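Local coordinates for uncharacterized protein (Bacteroides ovatus, PDB 3NQK) that is of unknown function but joins an E-set clan domain to a BT_3044-like C-terminal domain, both built mainly of beta strands, at residues Lys212-Lys217 with Gly283-Glu288; Glu74-Ser77 with Glu82-Tyr85. All coordinates share one frame; numbering follows the deposited sequence.

Interaction 1: Lys212-Lys217 with Gly283-Glu288; sequences KDMRKK and GGSGTE
Met214, on the short helix 212-215, and Ser285, in a loop without regular secondary structure, mark the closest backbone approach, with their CA atoms 7.7 Å apart. The loop turns here in a type II beta turn from Gly284 to Thr287, and the positive phi values of Gly284 and Gly286 suit residues that lack a CB. Across this distance the contact rests on one side chain. Met214, modelled as selenomethionine, has its CG beside the backbone N (chi1 -79°) and runs on extended, which carries the selenium out from the helix to the turn. The exact seat of the terminal methyl is doubtful, because the modelled distance from Met214 CE to Ser285 CA is too short for two carbons and a second conformer was deposited; it is modelled near Ser285 and Gly286. The selenium describes the approach better: Met214 SE lies 3.9 Å from Ser285 CA and 4.1 Å from Ser285 CB. The chemistry is van der Waals contact of a flexible selenoether side chain with backbone and CB, and the buried surface is small, 117 Å² in all. Lys217 N bonds to Met214 O at 3.0 Å, continuing the helix into its 3-10 segment, and Met214 also touches Thr281 in the same loop. Arg215 takes no part in the contact with the turn: its NE is bonded to Met210 O, and Lys212 CG lies 3.9 Å above the plane of the Arg215 guanidinium, while Lys212 NZ has a long, weak ion pair with Glu123. Both segments lie in connections of one antiparallel sheet, helix 212-215 between the paired strands 198-202 and 219-224, and the loop between the paired strands 264-279 and 292-307.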
# COMPACT_ATOMS: atom_id res chain seq x y z
N LYS A 212 -31.24 19.51 -7.06
CA LYS A 212 -30.40 19.73 -5.86
C LYS A 212 -31.06 20.60 -4.82
O LYS A 212 -31.02 20.29 -3.65
CB LYS A 212 -29.04 20.33 -6.24
CG LYS A 212 -28.06 19.34 -6.91
CD LYS A 212 -26.85 20.07 -7.53
CE LYS A 212 -25.98 19.13 -8.36
NZ LYS A 212 -25.06 19.88 -9.28
N ASP A 213 -31.66 21.69 -5.25
CA ASP A 213 -32.28 22.63 -4.30
C ASP A 213 -33.30 21.93 -3.40
O ASP A 213 -33.49 22.31 -2.24
CB ASP A 213 -32.93 23.80 -5.03
CG ASP A 213 -31.95 24.88 -5.38
OD1 ASP A 213 -30.91 25.01 -4.68
OD2 ASP A 213 -32.23 25.64 -6.34
N MSE A 214 -33.94 20.91 -3.93
CA MSE A 214 -34.93 20.16 -3.17
C MSE A 214 -34.33 18.97 -2.46
O MSE A 214 -34.68 18.68 -1.31
CB MSE A 214 -36.04 19.71 -4.09
CG MSE A 214 -37.00 20.79 -4.38
SE MSE A 214 -37.81 20.60 -6.06
CE MSE A 214 -39.31 21.81 -5.73
N ARG A 215 -33.39 18.28 -3.11
CA ARG A 215 -32.87 17.07 -2.49
C ARG A 215 -32.12 17.36 -1.18
O ARG A 215 -32.19 16.58 -0.24
CB ARG A 215 -32.04 16.20 -3.48
CG ARG A 215 -30.57 16.28 -3.35
CD ARG A 215 -29.88 15.12 -4.11
NE ARG A 215 -29.89 15.31 -5.57
CZ ARG A 215 -28.80 15.41 -6.34
NH1 ARG A 215 -27.58 15.30 -5.81
NH2 ARG A 215 -28.93 15.55 -7.65
N LYS A 216 -31.51 18.53 -1.07
CA LYS A 216 -30.77 18.86 0.13
C LYS A 216 -31.70 18.90 1.34
O LYS A 216 -31.29 18.62 2.45
CB LYS A 216 -29.98 20.20 -0.02
CG LYS A 216 -30.82 21.49 -0.15
CD LYS A 216 -29.88 22.77 -0.22
CE LYS A 216 -30.63 24.05 -0.68
N LYS A 217 -32.97 19.16 1.09
CA LYS A 217 -33.92 19.28 2.17
C LYS A 217 -34.22 17.96 2.88
O LYS A 217 -34.65 17.95 4.00
CB LYS A 217 -35.21 19.96 1.66
CG LYS A 217 -35.01 21.49 1.44
CD LYS A 217 -36.25 22.20 0.90
CE LYS A 217 -36.06 23.75 0.92
NZ LYS A 217 -35.60 24.25 2.28
N GLY A 283 -44.08 17.19 -6.76
CA GLY A 283 -44.80 17.85 -7.85
C GLY A 283 -43.89 18.65 -8.75
O GLY A 283 -44.31 19.12 -9.81
N GLY A 284 -42.64 18.79 -8.34
CA GLY A 284 -41.69 19.57 -9.10
C GLY A 284 -41.36 20.87 -8.40
O GLY A 284 -41.98 21.22 -7.37
N SER A 285 -40.42 21.61 -8.98
CA SER A 285 -39.92 22.84 -8.38
C SER A 285 -40.96 23.97 -8.42
O SER A 285 -41.67 24.14 -9.42
CB SER A 285 -38.63 23.29 -9.09
OG SER A 285 -37.90 24.19 -8.28
N GLY A 286 -41.07 24.68 -7.30
CA GLY A 286 -41.93 25.85 -7.21
C GLY A 286 -43.42 25.57 -7.21
O GLY A 286 -44.23 26.46 -7.49
N THR A 287 -43.80 24.32 -6.91
CA THR A 287 -45.22 23.96 -6.81
C THR A 287 -45.48 23.44 -5.42
O THR A 287 -44.71 22.62 -4.91
CB THR A 287 -45.64 22.86 -7.84
OG1 THR A 287 -44.78 22.90 -8.99
CG2 THR A 287 -47.12 23.06 -8.25
N GLU A 288 -46.54 23.93 -4.79
CA GLU A 288 -46.91 23.44 -3.49
C GLU A 288 -47.88 22.28 -3.66
O GLU A 288 -48.86 22.39 -4.39
CB GLU A 288 -47.52 24.54 -2.63
CG GLU A 288 -46.48 25.35 -1.83
CD GLU A 288 -47.13 26.35 -0.86
OE1 GLU A 288 -47.82 27.27 -1.33
OE2 GLU A 288 -46.91 26.21 0.36

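Interaction 2: Glu74-Ser77 with Glu82-Tyr85; sequences ERFS and ELWY
Trp84 NE1 donates to the carbonyl oxygen of Ser77 at 3.2 Å, a nearly straight bond (167°) with the acceptor in the plane of the indole and the donor tilted from the carbonyl plane. It closes the chain reversal that follows helix 65-76 in the DUF4973 region, of the E-set clan: Ser77 leaves the helix with positive phi, and the chain folds back through residues 82-85 toward strand 86-87. Inside the reversal sits the Phe76 ring. With CG beside the backbone N (chi1 -49°), the ring stands between its own helix and the returning chain, Arg75 CB over one face and Leu83 O over the opposite face, offset toward the rim. Leu83 CB joins that second face in a CH-pi contact, 4.0 Å from the centroid of the Phe76 ring. Trp84 CD1 packs against Phe76 CB, while Tyr85 CE2 meets the edge of the Phe76 ring at CE2, 3.7 Å away, the two ring planes inclined at 59°. Replacing Phe76 by alanine is likely to leave a gap between the end of the helix and Leu83, and the Tyr85 ring without the aromatic edge it packs against. Lys124 adds a partner from outside the two segments: its NZ bonds Leu83 O and it makes a cation-pi contact with Tyr85, whose hydroxyl OH is hydrogen-bonded to Asp24 OD2.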
# COMPACT_ATOMS: atom_id res chain seq x y z
N GLU A 74 -21.74 16.80 -22.65
CA GLU A 74 -21.66 15.63 -23.49
C GLU A 74 -22.35 14.44 -22.84
O GLU A 74 -23.08 13.72 -23.48
CB GLU A 74 -20.18 15.29 -23.78
CG GLU A 74 -19.98 14.34 -24.96
CD GLU A 74 -20.52 14.91 -26.28
OE1 GLU A 74 -20.57 16.17 -26.42
OE2 GLU A 74 -20.90 14.11 -27.17
N ARG A 75 -22.15 14.27 -21.55
CA ARG A 75 -22.64 13.10 -20.90
C ARG A 75 -24.09 13.26 -20.44
O ARG A 75 -24.90 12.37 -20.62
CB ARG A 75 -21.74 12.72 -19.71
CG ARG A 75 -21.58 11.18 -19.49
CD ARG A 75 -22.97 10.44 -19.37
NE ARG A 75 -22.83 9.04 -18.96
N PHE A 76 -24.43 14.42 -19.89
CA PHE A 76 -25.75 14.61 -19.28
C PHE A 76 -26.67 15.56 -20.04
O PHE A 76 -27.86 15.58 -19.79
CB PHE A 76 -25.60 15.10 -17.86
CG PHE A 76 -24.64 14.29 -17.06
CD1 PHE A 76 -24.91 12.96 -16.76
CD2 PHE A 76 -23.47 14.87 -16.56
CE1 PHE A 76 -24.02 12.21 -16.00
CE2 PHE A 76 -22.57 14.12 -15.79
CZ PHE A 76 -22.86 12.79 -15.51
N SER A 77 -26.10 16.36 -20.95
CA SER A 77 -26.87 17.39 -21.73
C SER A 77 -27.14 18.61 -20.89
O SER A 77 -27.06 18.56 -19.68
CB SER A 77 -28.22 16.83 -22.24
OG SER A 77 -29.29 17.13 -21.34
N GLU A 82 -28.88 18.63 -12.78
CA GLU A 82 -28.88 17.92 -11.52
C GLU A 82 -27.86 16.74 -11.51
O GLU A 82 -27.36 16.36 -10.45
CB GLU A 82 -30.30 17.42 -11.15
CG GLU A 82 -30.87 16.27 -12.00
CD GLU A 82 -31.55 16.75 -13.28
OE1 GLU A 82 -31.53 17.98 -13.54
OE2 GLU A 82 -32.10 15.89 -14.01
N LEU A 83 -27.53 16.22 -12.69
CA LEU A 83 -26.57 15.11 -12.79
C LEU A 83 -25.13 15.60 -13.05
O LEU A 83 -24.22 14.80 -13.16
CB LEU A 83 -26.96 14.17 -13.92
CG LEU A 83 -28.33 13.51 -13.90
CD1 LEU A 83 -28.50 12.63 -15.16
CD2 LEU A 83 -28.53 12.70 -12.64
N TRP A 84 -24.94 16.91 -13.17
CA TRP A 84 -23.64 17.48 -13.53
C TRP A 84 -22.59 17.33 -12.45
O TRP A 84 -22.89 17.34 -11.26
CB TRP A 84 -23.77 18.97 -13.84
CG TRP A 84 -24.22 19.28 -15.19
CD1 TRP A 84 -25.09 18.56 -15.95
CD2 TRP A 84 -23.96 20.48 -15.90
NE1 TRP A 84 -25.33 19.20 -17.12
CE2 TRP A 84 -24.66 20.39 -17.12
CE3 TRP A 84 -23.18 21.62 -15.65
CZ2 TRP A 84 -24.59 21.39 -18.10
CZ3 TRP A 84 -23.10 22.61 -16.62
CH2 TRP A 84 -23.80 22.49 -17.83
N TYR A 85 -21.35 17.25 -12.87
CA TYR A 85 -20.24 17.31 -11.97
C TYR A 85 -20.00 18.78 -11.60
O TYR A 85 -20.31 19.67 -12.38
CB TYR A 85 -19.00 16.73 -12.62
CG TYR A 85 -19.09 15.27 -12.91
CD1 TYR A 85 -19.09 14.35 -11.88
CD2 TYR A 85 -19.14 14.79 -14.21
CE1 TYR A 85 -19.16 12.99 -12.13
CE2 TYR A 85 -19.20 13.43 -14.47
CZ TYR A 85 -19.21 12.53 -13.42
OH TYR A 85 -19.25 11.18 -13.67

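How the interactions relate
Interaction 2 is the more buried of the two: it folds residues 82-85 back on the end of helix 65-76, combining aromatic packing with an indole hydrogen bond. Interaction 1 is a surface contact, its centre about 22 Å from the centre of the chain, where a lone flexible side chain reaches a glycine-rich turn. Each holds elements of its own family region, and the two contacts join different pieces of chain. Yet they meet at the interface of those regions, their centres about 19 Å apart. Arg215 of 212-217 approaches Glu82 of 82-85, where NH2 makes a weak hydrogen bond to the backbone O, and Lys212 packs alongside the same carbonyl.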